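Local atomic coordinates of putative short-chain dehydrogenase/reductase (Burkholderia xenovorans, PDB entry 5JY1), a protein that binds NAD and probably acts as a short-chain dehydrogenase/reductase, perhaps reducing 3-oxoacyl thioesters as some relatives do. Residues A130-M138 against A178-V189. Numbering follows the deposited sequence.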
loop_
_atom_site.group_PDB
_atom_site.type_symbol
_atom_site.label_atom_id
_atom_site.label_comp_id
_atom_site.label_asym_id
_atom_site.label_seq_id
_atom_site.Cartn_x
_atom_site.Cartn_y
_atom_site.Cartn_z
ATOM N N ALA A 130 -4.358 2.237 -26.451
ATOM C CA ALA A 130 -3.220 3.092 -26.765
ATOM C C ALA A 130 -1.910 2.433 -26.360
ATOM O O ALA A 130 -0.920 2.520 -27.094
ATOM C CB ALA A 130 -3.383 4.450 -26.086
ATOM N N MET A 131 -1.880 1.768 -25.197
ATOM C CA MET A 131 -0.667 1.058 -24.783
ATOM C C MET A 131 -0.266 -0.003 -25.795
ATOM O O MET A 131 0.908 -0.106 -26.168
ATOM C CB MET A 131 -0.872 0.417 -23.411
ATOM C CG MET A 131 -0.925 1.437 -22.305
ATOM S SD MET A 131 -1.302 0.717 -20.693
ATOM C CE MET A 131 0.018 -0.449 -20.517
ATOM N N ARG A 132 -1.220 -0.832 -26.222
ATOM C CA ARG A 132 -0.868 -1.892 -27.161
ATOM C C ARG A 132 -0.497 -1.350 -28.543
ATOM O O ARG A 132 0.332 -1.956 -29.230
ATOM C CB ARG A 132 -2.009 -2.910 -27.233
ATOM C CG ARG A 132 -2.082 -3.761 -25.949
ATOM C CD ARG A 132 -3.516 -4.141 -25.531
ATOM N NE ARG A 132 -4.288 -4.785 -26.599
ATOM C CZ ARG A 132 -4.271 -6.089 -26.865
ATOM N NH1 ARG A 132 -3.492 -6.909 -26.170
ATOM N NH2 ARG A 132 -5.038 -6.582 -27.830
ATOM N N ALA A 133 -1.052 -0.202 -28.955
ATOM C CA ALA A 133 -0.654 0.377 -30.238
ATOM C C ALA A 133 0.729 1.018 -30.159
ATOM O O ALA A 133 1.561 0.814 -31.053
ATOM C CB ALA A 133 -1.688 1.400 -30.708
ATOM N N ALA A 134 0.989 1.792 -29.096
ATOM C CA ALA A 134 2.296 2.425 -28.932
ATOM C C ALA A 134 3.392 1.397 -28.680
ATOM O O ALA A 134 4.557 1.629 -29.025
ATOM C CB ALA A 134 2.240 3.438 -27.783
ATOM N N PHE A 135 3.031 0.255 -28.093
ATOM C CA PHE A 135 3.980 -0.827 -27.854
ATOM C C PHE A 135 4.735 -1.244 -29.111
ATOM O O PHE A 135 5.906 -1.624 -29.030
ATOM C CB PHE A 135 3.215 -2.019 -27.269
ATOM C CG PHE A 135 4.017 -3.282 -27.167
ATOM C CD1 PHE A 135 4.934 -3.463 -26.137
ATOM C CD2 PHE A 135 3.796 -4.324 -28.063
ATOM C CE1 PHE A 135 5.648 -4.648 -26.027
ATOM C CE2 PHE A 135 4.506 -5.505 -27.960
ATOM C CZ PHE A 135 5.426 -5.674 -26.954
ATOM N N VAL A 136 4.093 -1.196 -30.278
ATOM C CA VAL A 136 4.719 -1.722 -31.490
ATOM C C VAL A 136 5.962 -0.900 -31.831
ATOM O O VAL A 136 7.057 -1.477 -31.922
ATOM C CB VAL A 136 3.716 -1.783 -32.653
ATOM C CG1 VAL A 136 4.398 -2.230 -33.947
ATOM C CG2 VAL A 136 2.554 -2.716 -32.285
ATOM N N PRO A 137 5.880 0.423 -32.022
ATOM C CA PRO A 137 7.126 1.168 -32.274
ATOM C C PRO A 137 8.081 1.184 -31.084
ATOM O O PRO A 137 9.300 1.247 -31.297
ATOM C CB PRO A 137 6.632 2.578 -32.625
ATOM C CG PRO A 137 5.293 2.676 -31.970
ATOM C CD PRO A 137 4.701 1.308 -32.117
ATOM N N MET A 138 7.571 1.139 -29.846
ATOM C CA MET A 138 8.450 1.136 -28.679
ATOM C C MET A 138 9.263 -0.150 -28.600
ATOM O O MET A 138 10.471 -0.117 -28.334
ATOM C CB MET A 138 7.638 1.322 -27.393
ATOM C CG MET A 138 7.027 2.693 -27.221
ATOM S SD MET A 138 6.020 2.726 -25.728
ATOM C CE MET A 138 5.425 4.414 -25.740
ATOM N N ALA A 178 1.828 -4.310 -17.451
ATOM C CA ALA A 178 2.697 -3.940 -18.561
ATOM C C ALA A 178 4.103 -3.611 -18.068
ATOM O O ALA A 178 5.087 -3.920 -18.743
ATOM C CB ALA A 178 2.110 -2.757 -19.309
ATOM N N ALA A 179 4.219 -2.994 -16.891
ATOM C CA ALA A 179 5.549 -2.764 -16.335
ATOM C C ALA A 179 6.289 -4.078 -16.138
ATOM O O ALA A 179 7.461 -4.204 -16.510
ATOM C CB ALA A 179 5.443 -2.013 -15.007
ATOM N N SER A 180 5.589 -5.086 -15.613
ATOM C CA SER A 180 6.206 -6.382 -15.361
ATOM C C SER A 180 6.709 -7.020 -16.651
ATOM O O SER A 180 7.840 -7.518 -16.710
ATOM C CB SER A 180 5.185 -7.285 -14.668
ATOM O OG SER A 180 5.641 -8.615 -14.546
ATOM N N GLU A 181 5.869 -7.028 -17.694
ATOM C CA GLU A 181 6.203 -7.772 -18.906
ATOM C C GLU A 181 7.072 -6.996 -19.888
ATOM O O GLU A 181 7.907 -7.600 -20.579
ATOM C CB GLU A 181 4.922 -8.214 -19.627
ATOM C CG GLU A 181 4.004 -9.108 -18.803
ATOM C CD GLU A 181 2.968 -9.821 -19.682
ATOM O OE1 GLU A 181 1.991 -10.378 -19.129
ATOM O OE2 GLU A 181 3.148 -9.817 -20.921
ATOM N N TRP A 182 6.873 -5.686 -20.014
ATOM C CA TRP A 182 7.490 -4.940 -21.105
ATOM C C TRP A 182 8.830 -4.322 -20.724
ATOM O O TRP A 182 9.508 -3.762 -21.596
ATOM C CB TRP A 182 6.519 -3.869 -21.610
ATOM C CG TRP A 182 5.308 -4.460 -22.345
ATOM C CD1 TRP A 182 5.109 -5.774 -22.704
ATOM C CD2 TRP A 182 4.168 -3.741 -22.818
ATOM N NE1 TRP A 182 3.907 -5.910 -23.378
ATOM C CE2 TRP A 182 3.306 -4.678 -23.450
ATOM C CE3 TRP A 182 3.782 -2.398 -22.766
ATOM C CZ2 TRP A 182 2.089 -4.305 -24.023
ATOM C CZ3 TRP A 182 2.577 -2.026 -23.331
ATOM C CH2 TRP A 182 1.742 -2.977 -23.960
ATOM N N GLY A 183 9.258 -4.476 -19.472
ATOM C CA GLY A 183 10.585 -4.022 -19.093
ATOM C C GLY A 183 11.693 -4.693 -19.876
ATOM O O GLY A 183 12.755 -4.099 -20.059
ATOM N N ARG A 184 11.452 -5.908 -20.390
ATOM C CA ARG A 184 12.479 -6.587 -21.167
ATOM C C ARG A 184 12.838 -5.816 -22.429
ATOM O O ARG A 184 13.910 -6.055 -23.002
ATOM C CB ARG A 184 12.015 -8.010 -21.525
ATOM C CG ARG A 184 10.913 -8.118 -22.585
ATOM C CD ARG A 184 10.541 -9.590 -22.744
ATOM N NE ARG A 184 9.659 -9.911 -23.881
ATOM C CZ ARG A 184 8.338 -9.741 -23.876
ATOM N NH1 ARG A 184 7.726 -9.221 -22.822
ATOM N NH2 ARG A 184 7.613 -10.084 -24.937
ATOM N N PHE A 185 11.964 -4.911 -22.879
ATOM C CA PHE A 185 12.231 -4.066 -24.035
ATOM C C PHE A 185 12.626 -2.647 -23.646
ATOM O O PHE A 185 12.588 -1.761 -24.502
ATOM C CB PHE A 185 11.007 -3.998 -24.948
ATOM C CG PHE A 185 10.571 -5.328 -25.510
ATOM C CD1 PHE A 185 11.449 -6.120 -26.235
ATOM C CD2 PHE A 185 9.267 -5.762 -25.336
ATOM C CE1 PHE A 185 11.033 -7.343 -26.778
ATOM C CE2 PHE A 185 8.837 -6.982 -25.885
ATOM C CZ PHE A 185 9.725 -7.769 -26.601
ATOM N N ASN A 186 12.956 -2.403 -22.372
ATOM C CA ASN A 186 13.248 -1.051 -21.881
ATOM C C ASN A 186 12.046 -0.125 -22.079
ATOM O O ASN A 186 12.190 1.056 -22.401
ATOM C CB ASN A 186 14.506 -0.468 -22.536
ATOM C CG ASN A 186 14.947 0.827 -21.887
ATOM O OD1 ASN A 186 14.732 1.036 -20.688
ATOM N ND2 ASN A 186 15.544 1.719 -22.677
ATOM N N ILE A 187 10.845 -0.676 -21.901
ATOM C CA ILE A 187 9.609 0.098 -21.836
ATOM C C ILE A 187 9.164 0.143 -20.380
ATOM O O ILE A 187 8.835 -0.898 -19.795
ATOM C CB ILE A 187 8.501 -0.507 -22.714
ATOM C CG1 ILE A 187 8.943 -0.607 -24.182
ATOM C CG2 ILE A 187 7.237 0.321 -22.573
ATOM C CD1 ILE A 187 7.967 -1.433 -25.066
ATOM N N THR A 188 9.135 1.331 -19.790
ATOM C CA THR A 188 8.629 1.463 -18.430
ATOM C C THR A 188 7.192 1.968 -18.443
ATOM O O THR A 188 6.745 2.620 -19.391
ATOM C CB THR A 188 9.486 2.409 -17.599
ATOM O OG1 THR A 188 9.390 3.729 -18.141
ATOM C CG2 THR A 188 10.950 1.955 -17.593
ATOM N N VAL A 189 6.454 1.639 -17.384
ATOM C CA VAL A 189 5.031 1.945 -17.293
ATOM C C VAL A 189 4.749 2.326 -15.846
ATOM O O VAL A 189 4.970 1.519 -14.936
ATOM C CB VAL A 189 4.140 0.757 -17.710
ATOM C CG1 VAL A 189 2.692 1.195 -17.889
ATOM C CG2 VAL A 189 4.646 0.072 -18.993
#
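Phe135 and Met131 on helix 130-138 face Trp182 and Ala178 on helix 178-182, the two axes running nearly parallel (22°) and 13.2 Å apart, while strand 187-189 lies 10.7 Å from the first helix in roughly the opposite sense. Filling this wide gap, the Phe135 ring makes an offset stack on the five-membered ring of the Trp182 indole, with centroids 4.2 Å apart and planes tilted by 25°; its CB sits over the six-membered ring. The first torsion of Phe135 sets CG anti to the backbone N, which carries the ring over the indole face. At the edge of the Phe135 ring, Phe135 CZ lies 3.8 Å from Phe185 CE2, which completes an aromatic cluster. Ala178 CB lies over the indole face opposite Phe135, and Met131, bent at chi3 (58°), brings CE to 3.3 Å from that CB, a tight contact, beside the rim of the indole. Nearer the helix's C-terminal side, Met138 CB packs at 3.6 Å on Ile187 CD1. Trp182 NE1 donates its hydrogen bond to Glu109 of a second subunit, which also forms a salt bridge with Arg184. No hydrogen bond links the two segments: stacking and apolar packing join helix 113-141 to helix 162-182 and to strand 187-194, which follows it in the Rossmann fold, while the indole's polar edge serves subunit association.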